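Local coordinates for aldehyde dehydrogenase (Burkholderia cenocepacia, PDB 4O6R), which probably oxidises aldehydes to carboxylic acids with NAD+ or NADP+ as cofactor, at residues V226-F231 against R251-L256; G148-I153 against N175-K180; N269-I274 against L306-A311. All coordinates share one frame; numbering follows the deposited sequence. Where two conformers were deposited one is given.

Interaction 1: residues V226-F231 against R251-L256; sequences VGKIAF and RVQLEL. With AMP (adenosine monophosphate), chain E.
Lys228 and Gln253 meet across two neighbouring parallel strands. The end of the lysine lies across the glutamine chain, Lys228 CE 3.8 Å from Gln253 CB, before Lys228 NZ gives a hydrogen bond to Gln253 OE1 over 2.8 Å. Both chains are extended, and each has CG anti to the backbone N (chi1 180° in Lys228), which carries the polar ends out over the same face of the sheet. The methyl of Ala230 fits beside the glutamine stem, its CB 4.1 Å from Gln253 CB, with OE1 just beyond. The amine also donates to the carbonyl of Asp475 and makes a cation-pi contact with Tyr476, which should help to offset the cost of burying the charge. Arg251, further back on this face, turns its guanidinium to the carbonyl of Thr477.

Ile229, Val252, Phe231 and Leu254 make the other face apolar. Ile229 and Val252 lie side by side, CG2 against CG2 at 4.0 Å, while Ile229 and Phe231 pack on Ile241 of helix 235-245. Just past the strand end, Leu256, in one of its two conformers, sets CD2 at the edge of the Phe231 ring, 3.8 Å from Phe231 CD2. Another part of that edge meets the ribose, Phe231 CE1 standing 3.0 Å from O4' of AMP.

The strands themselves run nearly parallel (9°), stitched by five backbone bonds, the first Arg251 N to Gly227 O and the last Glu255 N to Phe231 O. Strand 228-232, helix 235-245 and strand 251-255 form a beta-alpha-beta crossover of the Rossmann-like nucleotide-binding domain, with Phe231 in the AMP pocket.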
loop_
_atom_site.group_PDB
_atom_site.type_symbol
_atom_site.label_atom_id
_atom_site.label_comp_id
_atom_site.label_asym_id
_atom_site.label_seq_id
_atom_site.Cartn_x
_atom_site.Cartn_y
_atom_site.Cartn_z
ATOM N N VAL A 226 -18.776 -21.730 9.609
ATOM C CA VAL A 226 -17.456 -21.147 9.836
ATOM C C VAL A 226 -16.801 -20.876 8.477
ATOM O O VAL A 226 -16.697 -21.784 7.671
ATOM C CB VAL A 226 -16.584 -22.123 10.645
ATOM C CG1 VAL A 226 -15.132 -21.651 10.709
ATOM C CG2 VAL A 226 -17.161 -22.233 12.048
ATOM N N GLY A 227 -16.373 -19.638 8.259
ATOM C CA GLY A 227 -15.812 -19.201 6.975
ATOM C C GLY A 227 -14.305 -19.374 6.827
ATOM O O GLY A 227 -13.772 -19.318 5.721
ATOM N N LYS A 228 -13.622 -19.555 7.947
ATOM C CA LYS A 228 -12.174 -19.782 7.945
ATOM C C LYS A 228 -11.781 -20.556 9.181
ATOM O O LYS A 228 -12.346 -20.340 10.266
ATOM C CB LYS A 228 -11.407 -18.457 7.901
ATOM C CG LYS A 228 -9.892 -18.615 7.903
ATOM C CD LYS A 228 -9.153 -17.291 7.787
ATOM C CE LYS A 228 -7.686 -17.534 8.104
ATOM N NZ LYS A 228 -6.855 -16.314 8.124
ATOM N N ILE A 229 -10.828 -21.464 9.011
ATOM C CA ILE A 229 -10.267 -22.180 10.124
ATOM C C ILE A 229 -8.769 -21.918 10.136
ATOM O O ILE A 229 -8.125 -21.973 9.072
ATOM C CB ILE A 229 -10.561 -23.687 10.044
ATOM C CG1 ILE A 229 -10.043 -24.450 11.268
ATOM C CG2 ILE A 229 -9.997 -24.299 8.768
ATOM C CD1 ILE A 229 -10.839 -24.201 12.531
ATOM N N ALA A 230 -8.255 -21.599 11.327
ATOM C CA ALA A 230 -6.841 -21.346 11.519
ATOM C C ALA A 230 -6.302 -22.346 12.528
ATOM O O ALA A 230 -6.881 -22.509 13.624
ATOM C CB ALA A 230 -6.615 -19.928 11.984
ATOM N N PHE A 231 -5.228 -23.041 12.150
ATOM C CA PHE A 231 -4.697 -24.112 12.953
ATOM C C PHE A 231 -3.177 -24.040 13.060
ATOM O O PHE A 231 -2.451 -23.803 12.063
ATOM C CB PHE A 231 -5.116 -25.478 12.368
ATOM C CG PHE A 231 -4.426 -26.645 13.029
ATOM C CD1 PHE A 231 -4.910 -27.169 14.196
ATOM C CD2 PHE A 231 -3.268 -27.189 12.482
ATOM C CE1 PHE A 231 -4.269 -28.232 14.823
ATOM C CE2 PHE A 231 -2.608 -28.241 13.093
ATOM C CZ PHE A 231 -3.107 -28.752 14.275
ATOM N N ARG A 251 -11.950 -21.020 4.144
ATOM C CA ARG A 251 -10.557 -20.683 4.017
ATOM C C ARG A 251 -9.786 -21.374 5.145
ATOM O O ARG A 251 -10.371 -21.729 6.176
ATOM C CB ARG A 251 -10.368 -19.181 4.020
ATOM C CG ARG A 251 -10.885 -18.595 2.719
ATOM C CD ARG A 251 -11.191 -17.123 2.811
ATOM N NE ARG A 251 -9.955 -16.394 3.032
ATOM C CZ ARG A 251 -9.838 -15.068 2.981
ATOM N NH1 ARG A 251 -10.879 -14.312 2.692
ATOM N NH2 ARG A 251 -8.655 -14.503 3.187
ATOM N N VAL A 252 -8.494 -21.571 4.914
ATOM C CA VAL A 252 -7.621 -22.314 5.809
ATOM C C VAL A 252 -6.292 -21.561 6.028
ATOM O O VAL A 252 -5.696 -21.015 5.088
ATOM C CB VAL A 252 -7.332 -23.718 5.229
ATOM C CG1 VAL A 252 -6.362 -24.499 6.112
ATOM C CG2 VAL A 252 -8.623 -24.505 5.057
ATOM N N GLN A 253 -5.857 -21.513 7.273
ATOM C CA GLN A 253 -4.521 -21.050 7.626
ATOM C C GLN A 253 -3.827 -22.143 8.471
ATOM O O GLN A 253 -4.444 -22.750 9.354
ATOM C CB GLN A 253 -4.625 -19.722 8.398
ATOM C CG GLN A 253 -3.318 -19.176 8.930
ATOM C CD GLN A 253 -3.498 -17.808 9.565
ATOM O OE1 GLN A 253 -4.614 -17.221 9.543
ATOM N NE2 GLN A 253 -2.427 -17.281 10.137
ATOM N N LEU A 254 -2.544 -22.384 8.197
ATOM C CA LEU A 254 -1.834 -23.510 8.836
ATOM C C LEU A 254 -0.449 -23.080 9.236
ATOM O O LEU A 254 0.297 -22.567 8.406
ATOM C CB LEU A 254 -1.689 -24.678 7.861
ATOM C CG LEU A 254 -2.952 -25.276 7.242
ATOM C CD1 LEU A 254 -2.626 -26.233 6.092
ATOM C CD2 LEU A 254 -3.793 -25.970 8.297
ATOM N N GLU A 255 -0.116 -23.267 10.503
ATOM C CA GLU A 255 1.278 -23.134 10.967
ATOM C C GLU A 255 1.652 -24.432 11.587
ATOM O O GLU A 255 1.154 -24.793 12.651
ATOM C CB GLU A 255 1.514 -22.033 12.008
ATOM C CG GLU A 255 3.007 -21.884 12.381
ATOM C CD GLU A 255 3.467 -22.546 13.691
ATOM O OE1 GLU A 255 3.663 -23.788 13.799
ATOM O OE2 GLU A 255 3.740 -21.794 14.643
ATOM N N LEU A 256 2.557 -25.174 10.933
ATOM C CA LEU A 256 2.706 -26.631 11.146
ATOM C C LEU A 256 4.105 -27.152 11.536
ATOM O O LEU A 256 4.492 -28.269 11.149
ATOM C CB LEU A 256 2.272 -27.387 9.887
ATOM C CG LEU A 256 0.888 -27.113 9.319
ATOM C CD1 LEU A 256 0.698 -28.004 8.104
ATOM C CD2 LEU A 256 -0.182 -27.382 10.359
HETATM P P AMP E . -1.766 -31.268 17.486
HETATM O O1P AMP E . -1.060 -30.641 16.333
HETATM O O2P AMP E . -2.663 -32.446 17.049
HETATM O O3P AMP E . -0.835 -31.522 18.686
HETATM O "O5'" AMP E . -2.836 -30.180 18.115
HETATM C "C5'" AMP E . -2.760 -28.736 18.260
HETATM C "C4'" AMP E . -4.205 -28.233 18.559
HETATM O "O4'" AMP E . -5.110 -28.880 17.642
HETATM C "C3'" AMP E . -4.791 -28.532 19.946
HETATM O "O3'" AMP E . -5.623 -27.466 20.504
HETATM C "C2'" AMP E . -5.573 -29.834 19.699
HETATM O "O2'" AMP E . -6.598 -30.169 20.662
HETATM C "C1'" AMP E . -6.127 -29.643 18.289
HETATM N N9 AMP E . -6.463 -30.901 17.537
HETATM C C8 AMP E . -5.984 -32.164 17.745
HETATM N N7 AMP E . -6.559 -33.055 16.873
HETATM C C5 AMP E . -7.420 -32.373 16.067
HETATM C C6 AMP E . -8.339 -32.664 14.926
HETATM N N6 AMP E . -8.487 -33.901 14.433
HETATM N N1 AMP E . -9.049 -31.672 14.359
HETATM C C2 AMP E . -8.933 -30.421 14.828
HETATM N N3 AMP E . -8.134 -30.079 15.864
HETATM C C4 AMP E . -7.357 -30.966 16.520
#

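Interaction 2: residues G148-I153 against N175-K180; sequences GVVGQI and NTVVLK. With AMP (adenosine monophosphate), chain E.
Lys180 N donates to Gln152 O at 2.7 Å, almost straight at 170°, closing one end of the polar framework between these strands. The lysine side chain bends at chi2, chi3 and chi4 until NZ reaches the ribose, 3.0 Å from O2' of AMP, with a weaker bond to O3'. The same ammonium pairs with Glu183 and donates to the carbonyl of Gly211, a grip that fixes its position at the ribose hydroxyls. At the other end Asn175 OD1 takes Gly148 N in the plane of its amide, 3.0 Å away, while its ND2 binds the carbonyls of Tyr476 and Ala170. Gly148 has backbone angles that would jam a CB against the preceding carbonyl, so glycine suits this irregular point just before 149-153.

Between these ends the main chains alternate as donor and acceptor in parallel pairing. Strand 138-153, helix 159-172 and strand 176-180 make a right-handed beta-alpha-beta crossover of the Rossmann-like domain, the carboxyl ends of its strands facing the nucleotide. Ile153 there sets CG2 3.1 Å from AMP O4' and CD1 near the adenine.

On the face toward helix 159-172, Val150 CG2 meets Val177 CG2 at 3.8 Å. Gln152 lays its buried OE1, which has no polar partner, against Val177 CG1 and Leu179 CD1, while its NE2 is held by Lys166 O and Tyr476 OH. On the opposite face Val149 CG1 touches Val178 CG2 at 4.1 Å, beneath helix 47-66.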
loop_
_atom_site.group_PDB
_atom_site.type_symbol
_atom_site.label_atom_id
_atom_site.label_comp_id
_atom_site.label_asym_id
_atom_site.label_seq_id
_atom_site.Cartn_x
_atom_site.Cartn_y
_atom_site.Cartn_z
ATOM N N GLY A 148 -16.459 -13.476 8.401
ATOM C CA GLY A 148 -17.647 -13.857 9.128
ATOM C C GLY A 148 -17.259 -14.462 10.455
ATOM O O GLY A 148 -16.629 -13.802 11.272
ATOM N N VAL A 149 -17.684 -15.704 10.692
ATOM C CA VAL A 149 -17.284 -16.451 11.890
ATOM C C VAL A 149 -16.013 -17.229 11.556
ATOM O O VAL A 149 -15.943 -17.964 10.553
ATOM C CB VAL A 149 -18.365 -17.459 12.356
ATOM C CG1 VAL A 149 -17.914 -18.223 13.605
ATOM C CG2 VAL A 149 -19.663 -16.732 12.671
ATOM N N VAL A 150 -14.996 -17.033 12.366
ATOM C CA VAL A 150 -13.724 -17.714 12.144
ATOM C C VAL A 150 -13.436 -18.644 13.303
ATOM O O VAL A 150 -13.697 -18.309 14.459
ATOM C CB VAL A 150 -12.557 -16.747 11.881
ATOM C CG1 VAL A 150 -12.847 -15.916 10.619
ATOM C CG2 VAL A 150 -12.294 -15.839 13.051
ATOM N N GLY A 151 -12.911 -19.814 12.962
ATOM C CA GLY A 151 -12.584 -20.825 13.934
ATOM C C GLY A 151 -11.078 -20.855 14.105
ATOM O O GLY A 151 -10.341 -20.756 13.110
ATOM N N GLN A 152 -10.627 -21.005 15.344
ATOM C CA GLN A 152 -9.194 -20.973 15.647
ATOM C C GLN A 152 -8.842 -22.073 16.621
ATOM O O GLN A 152 -9.433 -22.186 17.684
ATOM C CB GLN A 152 -8.797 -19.597 16.188
ATOM C CG GLN A 152 -9.269 -18.452 15.294
ATOM C CD GLN A 152 -8.898 -17.073 15.804
ATOM O OE1 GLN A 152 -9.046 -16.764 16.992
ATOM N NE2 GLN A 152 -8.404 -16.229 14.913
ATOM N N ILE A 153 -7.830 -22.856 16.266
ATOM C CA ILE A 153 -7.364 -23.979 17.074
ATOM C C ILE A 153 -5.904 -23.732 17.398
ATOM O O ILE A 153 -5.097 -23.561 16.496
ATOM C CB ILE A 153 -7.555 -25.321 16.331
ATOM C CG1 ILE A 153 -9.039 -25.590 16.110
ATOM C CG2 ILE A 153 -6.952 -26.471 17.132
ATOM C CD1 ILE A 153 -9.364 -26.664 15.115
ATOM N N ASN A 175 -14.365 -9.894 12.226
ATOM C CA ASN A 175 -14.883 -11.265 12.327
ATOM C C ASN A 175 -15.310 -11.550 13.743
ATOM O O ASN A 175 -14.831 -10.912 14.675
ATOM C CB ASN A 175 -13.824 -12.274 11.950
ATOM C CG ASN A 175 -13.296 -12.063 10.550
ATOM O OD1 ASN A 175 -13.937 -12.453 9.581
ATOM N ND2 ASN A 175 -12.126 -11.417 10.437
ATOM N N THR A 176 -16.181 -12.541 13.918
ATOM C CA THR A 176 -16.439 -13.064 15.259
ATOM C C THR A 176 -15.704 -14.385 15.343
ATOM O O THR A 176 -15.295 -14.955 14.316
ATOM C CB THR A 176 -17.932 -13.227 15.555
ATOM O OG1 THR A 176 -18.539 -14.002 14.512
ATOM C CG2 THR A 176 -18.575 -11.881 15.669
ATOM N N VAL A 177 -15.516 -14.859 16.564
ATOM C CA VAL A 177 -14.502 -15.866 16.842
ATOM C C VAL A 177 -15.002 -17.021 17.687
ATOM O O VAL A 177 -15.673 -16.815 18.675
ATOM C CB VAL A 177 -13.255 -15.244 17.527
ATOM C CG1 VAL A 177 -12.324 -16.311 18.097
ATOM C CG2 VAL A 177 -12.517 -14.382 16.522
ATOM N N VAL A 178 -14.669 -18.233 17.259
ATOM C CA VAL A 178 -14.793 -19.416 18.098
ATOM C C VAL A 178 -13.381 -19.985 18.186
ATOM O O VAL A 178 -12.811 -20.396 17.171
ATOM C CB VAL A 178 -15.747 -20.453 17.505
ATOM C CG1 VAL A 178 -15.812 -21.671 18.394
ATOM C CG2 VAL A 178 -17.138 -19.820 17.308
ATOM N N LEU A 179 -12.834 -19.963 19.396
ATOM C CA LEU A 179 -11.485 -20.375 19.620
ATOM C C LEU A 179 -11.461 -21.654 20.483
ATOM O O LEU A 179 -12.068 -21.711 21.557
ATOM C CB LEU A 179 -10.661 -19.242 20.230
ATOM C CG LEU A 179 -9.137 -19.480 20.340
ATOM C CD1 LEU A 179 -8.338 -18.196 20.115
ATOM C CD2 LEU A 179 -8.784 -20.017 21.688
ATOM N N LYS A 180 -10.733 -22.651 20.010
ATOM C CA LYS A 180 -10.510 -23.892 20.759
ATOM C C LYS A 180 -9.066 -23.936 21.263
ATOM O O LYS A 180 -8.149 -24.319 20.516
ATOM C CB LYS A 180 -10.821 -25.152 19.929
ATOM C CG LYS A 180 -10.829 -26.417 20.845
ATOM C CD LYS A 180 -10.231 -27.678 20.256
ATOM C CE LYS A 180 -8.760 -27.871 20.517
ATOM N NZ LYS A 180 -8.379 -28.164 21.919
HETATM P P AMP E . -1.766 -31.268 17.486
HETATM O O1P AMP E . -1.060 -30.641 16.333
HETATM O O2P AMP E . -2.663 -32.446 17.049
HETATM O O3P AMP E . -0.835 -31.522 18.686
HETATM O "O5'" AMP E . -2.836 -30.180 18.115
HETATM C "C5'" AMP E . -2.760 -28.736 18.260
HETATM C "C4'" AMP E . -4.205 -28.233 18.559
HETATM O "O4'" AMP E . -5.110 -28.880 17.642
HETATM C "C3'" AMP E . -4.791 -28.532 19.946
HETATM O "O3'" AMP E . -5.623 -27.466 20.504
HETATM C "C2'" AMP E . -5.573 -29.834 19.699
HETATM O "O2'" AMP E . -6.598 -30.169 20.662
HETATM C "C1'" AMP E . -6.127 -29.643 18.289
HETATM N N9 AMP E . -6.463 -30.901 17.537
HETATM C C8 AMP E . -5.984 -32.164 17.745
HETATM N N7 AMP E . -6.559 -33.055 16.873
HETATM C C5 AMP E . -7.420 -32.373 16.067
HETATM C C6 AMP E . -8.339 -32.664 14.926
HETATM N N6 AMP E . -8.487 -33.901 14.433
HETATM N N1 AMP E . -9.049 -31.672 14.359
HETATM C C2 AMP E . -8.933 -30.421 14.828
HETATM N N3 AMP E . -8.134 -30.079 15.864
HETATM C C4 AMP E . -7.357 -30.966 16.520
#

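Interaction 3: residues N269-I274 against L306-A311; sequences NLDAAI and LERFVA. With GOL (glycerol), chain H.
Ile274 puts CD1 over one face of the Arg308 guanidinium, offset toward its rim and 3.5 Å from Arg308 NE. The two side chains cross at about a right angle, and the same methyl also lies 3.7 Å from Arg308 CB. A branched aliphatic residue suits this place because its far end can support a flat cation without competing for its N-H groups. The arginine chain bends at chi3 (71°), which brings the guanidinium back over the start of the partner helix; there Arg308 NH1 rests 3.9 Å from Leu270 CB.

In the plane of the guanidinium, at its edge, Arg308 NH2 donates to O1 of a glycerol, probably from the crystallisation liquor. Asp271 OD1 lies doubtfully close to the same O1 and stays 4.3 Å from Arg308 NH2, too long for a salt bridge.

Helices 270-282 and 302-315 flank the seven-stranded sheet, probably that of the family's catalytic domain. Their segments 270-274 and 306-311 pack at 40°, with axes 10.4 Å apart, and Arg308 spans the more exposed side. Deeper in, Ile274 CG2 approaches Phe309 CB at 4.3 Å, and Phe309 continues onto Ile376 and Val396 of the sheet. Ala273 packs on Trp423 of the same sheet. The first turn of helix 270-282 is set by Asn269, the N-cap, whose OD1 accepts from Ala272 N at 3.0 Å.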
loop_
_atom_site.group_PDB
_atom_site.type_symbol
_atom_site.label_atom_id
_atom_site.label_comp_id
_atom_site.label_asym_id
_atom_site.label_seq_id
_atom_site.Cartn_x
_atom_site.Cartn_y
_atom_site.Cartn_z
ATOM N N ASN A 269 30.291 -13.160 15.976
ATOM C CA ASN A 269 30.590 -12.793 17.365
ATOM C C ASN A 269 30.160 -13.985 18.224
ATOM O O ASN A 269 28.970 -14.239 18.399
ATOM C CB ASN A 269 29.815 -11.540 17.749
ATOM C CG ASN A 269 30.119 -11.069 19.160
ATOM O OD1 ASN A 269 30.153 -11.836 20.101
ATOM N ND2 ASN A 269 30.337 -9.778 19.301
ATOM N N LEU A 270 31.136 -14.757 18.689
ATOM C CA LEU A 270 30.825 -15.987 19.424
ATOM C C LEU A 270 30.107 -15.707 20.733
ATOM O O LEU A 270 29.191 -16.423 21.069
ATOM C CB LEU A 270 32.087 -16.809 19.669
ATOM C CG LEU A 270 32.820 -17.282 18.417
ATOM C CD1 LEU A 270 34.045 -18.132 18.785
ATOM C CD2 LEU A 270 31.887 -18.062 17.518
ATOM N N ASP A 271 30.454 -14.645 21.454
ATOM C CA ASP A 271 29.696 -14.337 22.666
ATOM C C ASP A 271 28.195 -14.150 22.377
ATOM O O ASP A 271 27.346 -14.751 23.010
ATOM C CB ASP A 271 30.225 -13.082 23.320
ATOM C CG ASP A 271 29.445 -12.722 24.558
ATOM O OD1 ASP A 271 29.393 -13.531 25.499
ATOM O OD2 ASP A 271 28.840 -11.625 24.588
ATOM N N ALA A 272 27.894 -13.320 21.392
ATOM C CA ALA A 272 26.504 -13.102 20.968
ATOM C C ALA A 272 25.847 -14.380 20.482
ATOM O O ALA A 272 24.716 -14.648 20.849
ATOM C CB ALA A 272 26.441 -12.022 19.887
ATOM N N ALA A 273 26.557 -15.183 19.698
ATOM C CA ALA A 273 25.979 -16.365 19.092
ATOM C C ALA A 273 25.755 -17.502 20.080
ATOM O O ALA A 273 24.795 -18.238 19.971
ATOM C CB ALA A 273 26.831 -16.825 17.898
ATOM N N ILE A 274 26.638 -17.640 21.056
ATOM C CA ILE A 274 26.455 -18.656 22.077
ATOM C C ILE A 274 25.223 -18.319 22.911
ATOM O O ILE A 274 24.371 -19.182 23.174
ATOM C CB ILE A 274 27.720 -18.762 22.949
ATOM C CG1 ILE A 274 28.851 -19.394 22.145
ATOM C CG2 ILE A 274 27.458 -19.578 24.190
ATOM C CD1 ILE A 274 30.223 -19.018 22.652
ATOM N N LEU A 306 31.133 -24.996 21.071
ATOM C CA LEU A 306 30.505 -26.037 21.859
ATOM C C LEU A 306 31.029 -26.081 23.279
ATOM O O LEU A 306 30.265 -26.298 24.193
ATOM C CB LEU A 306 30.651 -27.388 21.180
ATOM C CG LEU A 306 29.821 -27.555 19.899
ATOM C CD1 LEU A 306 30.240 -28.805 19.152
ATOM C CD2 LEU A 306 28.318 -27.590 20.221
ATOM N N GLU A 307 32.322 -25.863 23.484
ATOM C CA GLU A 307 32.828 -25.908 24.840
ATOM C C GLU A 307 32.134 -24.866 25.711
ATOM O O GLU A 307 31.753 -25.150 26.872
ATOM C CB GLU A 307 34.342 -25.731 24.872
ATOM C CG GLU A 307 34.936 -25.973 26.240
ATOM C CD GLU A 307 36.446 -25.850 26.241
ATOM O OE1 GLU A 307 37.010 -25.418 25.203
ATOM O OE2 GLU A 307 37.065 -26.160 27.284
ATOM N N ARG A 308 31.950 -23.668 25.167
ATOM C CA ARG A 308 31.279 -22.621 25.912
ATOM C C ARG A 308 29.750 -22.852 26.002
ATOM O O ARG A 308 29.150 -22.654 27.039
ATOM C CB ARG A 308 31.590 -21.256 25.285
ATOM C CG ARG A 308 33.046 -20.862 25.519
ATOM C CD ARG A 308 33.501 -19.814 24.543
ATOM N NE ARG A 308 32.864 -18.532 24.830
ATOM C CZ ARG A 308 33.071 -17.417 24.139
ATOM N NH1 ARG A 308 33.841 -17.409 23.063
ATOM N NH2 ARG A 308 32.447 -16.322 24.490
ATOM N N PHE A 309 29.159 -23.276 24.905
ATOM C CA PHE A 309 27.717 -23.519 24.816
ATOM C C PHE A 309 27.251 -24.666 25.713
ATOM O O PHE A 309 26.221 -24.542 26.403
ATOM C CB PHE A 309 27.351 -23.798 23.360
ATOM C CG PHE A 309 25.889 -24.045 23.113
ATOM C CD1 PHE A 309 24.948 -23.096 23.419
ATOM C CD2 PHE A 309 25.482 -25.206 22.527
ATOM C CE1 PHE A 309 23.598 -23.318 23.186
ATOM C CE2 PHE A 309 24.139 -25.440 22.256
ATOM C CZ PHE A 309 23.199 -24.511 22.599
ATOM N N VAL A 310 28.018 -25.762 25.717
ATOM C CA VAL A 310 27.731 -26.897 26.599
ATOM C C VAL A 310 27.844 -26.457 28.068
ATOM O O VAL A 310 26.979 -26.754 28.879
ATOM C CB VAL A 310 28.648 -28.103 26.297
ATOM C CG1 VAL A 310 28.493 -29.174 27.345
ATOM C CG2 VAL A 310 28.307 -28.709 24.946
ATOM N N ALA A 311 28.868 -25.681 28.394
ATOM C CA ALA A 311 29.016 -25.183 29.766
ATOM C C ALA A 311 27.832 -24.347 30.180
ATOM O O ALA A 311 27.279 -24.576 31.239
ATOM C CB ALA A 311 30.315 -24.415 29.954
HETATM C C1 GOL H . 29.324 -16.567 26.166
HETATM O O1 GOL H . 30.406 -15.637 25.992
HETATM C C2 GOL H . 28.902 -16.473 27.627
HETATM O O2 GOL H . 28.243 -15.211 27.831
HETATM C C3 GOL H . 27.991 -17.629 28.050
HETATM O O3 GOL H . 27.492 -17.373 29.391
#

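In the fold
Interactions 1 and 2 belong to one sheet, their centres 10 Å apart. Segments 148-153 and 226-231 are neighbouring strands: Lys228 O lies 2.8 Å from Gly151 N and Ala230 O 2.8 Å from Ile153 N, both probable hydrogen bonds. The two crossovers therefore present their carboxyl ends together to AMP, interaction 2 supplying Lys180 and Ile153 and interaction 1 Phe231, whose CD1 packs 3.6 Å from Ile153 CG2. Ser234, Thr237 and Val154 complete much of the grip on the nucleotide. Interaction 3 lies across the chain's centre, against the seven-stranded sheet; its nearest atoms are about 21 Å from interaction 1 and about 29 Å from interaction 2.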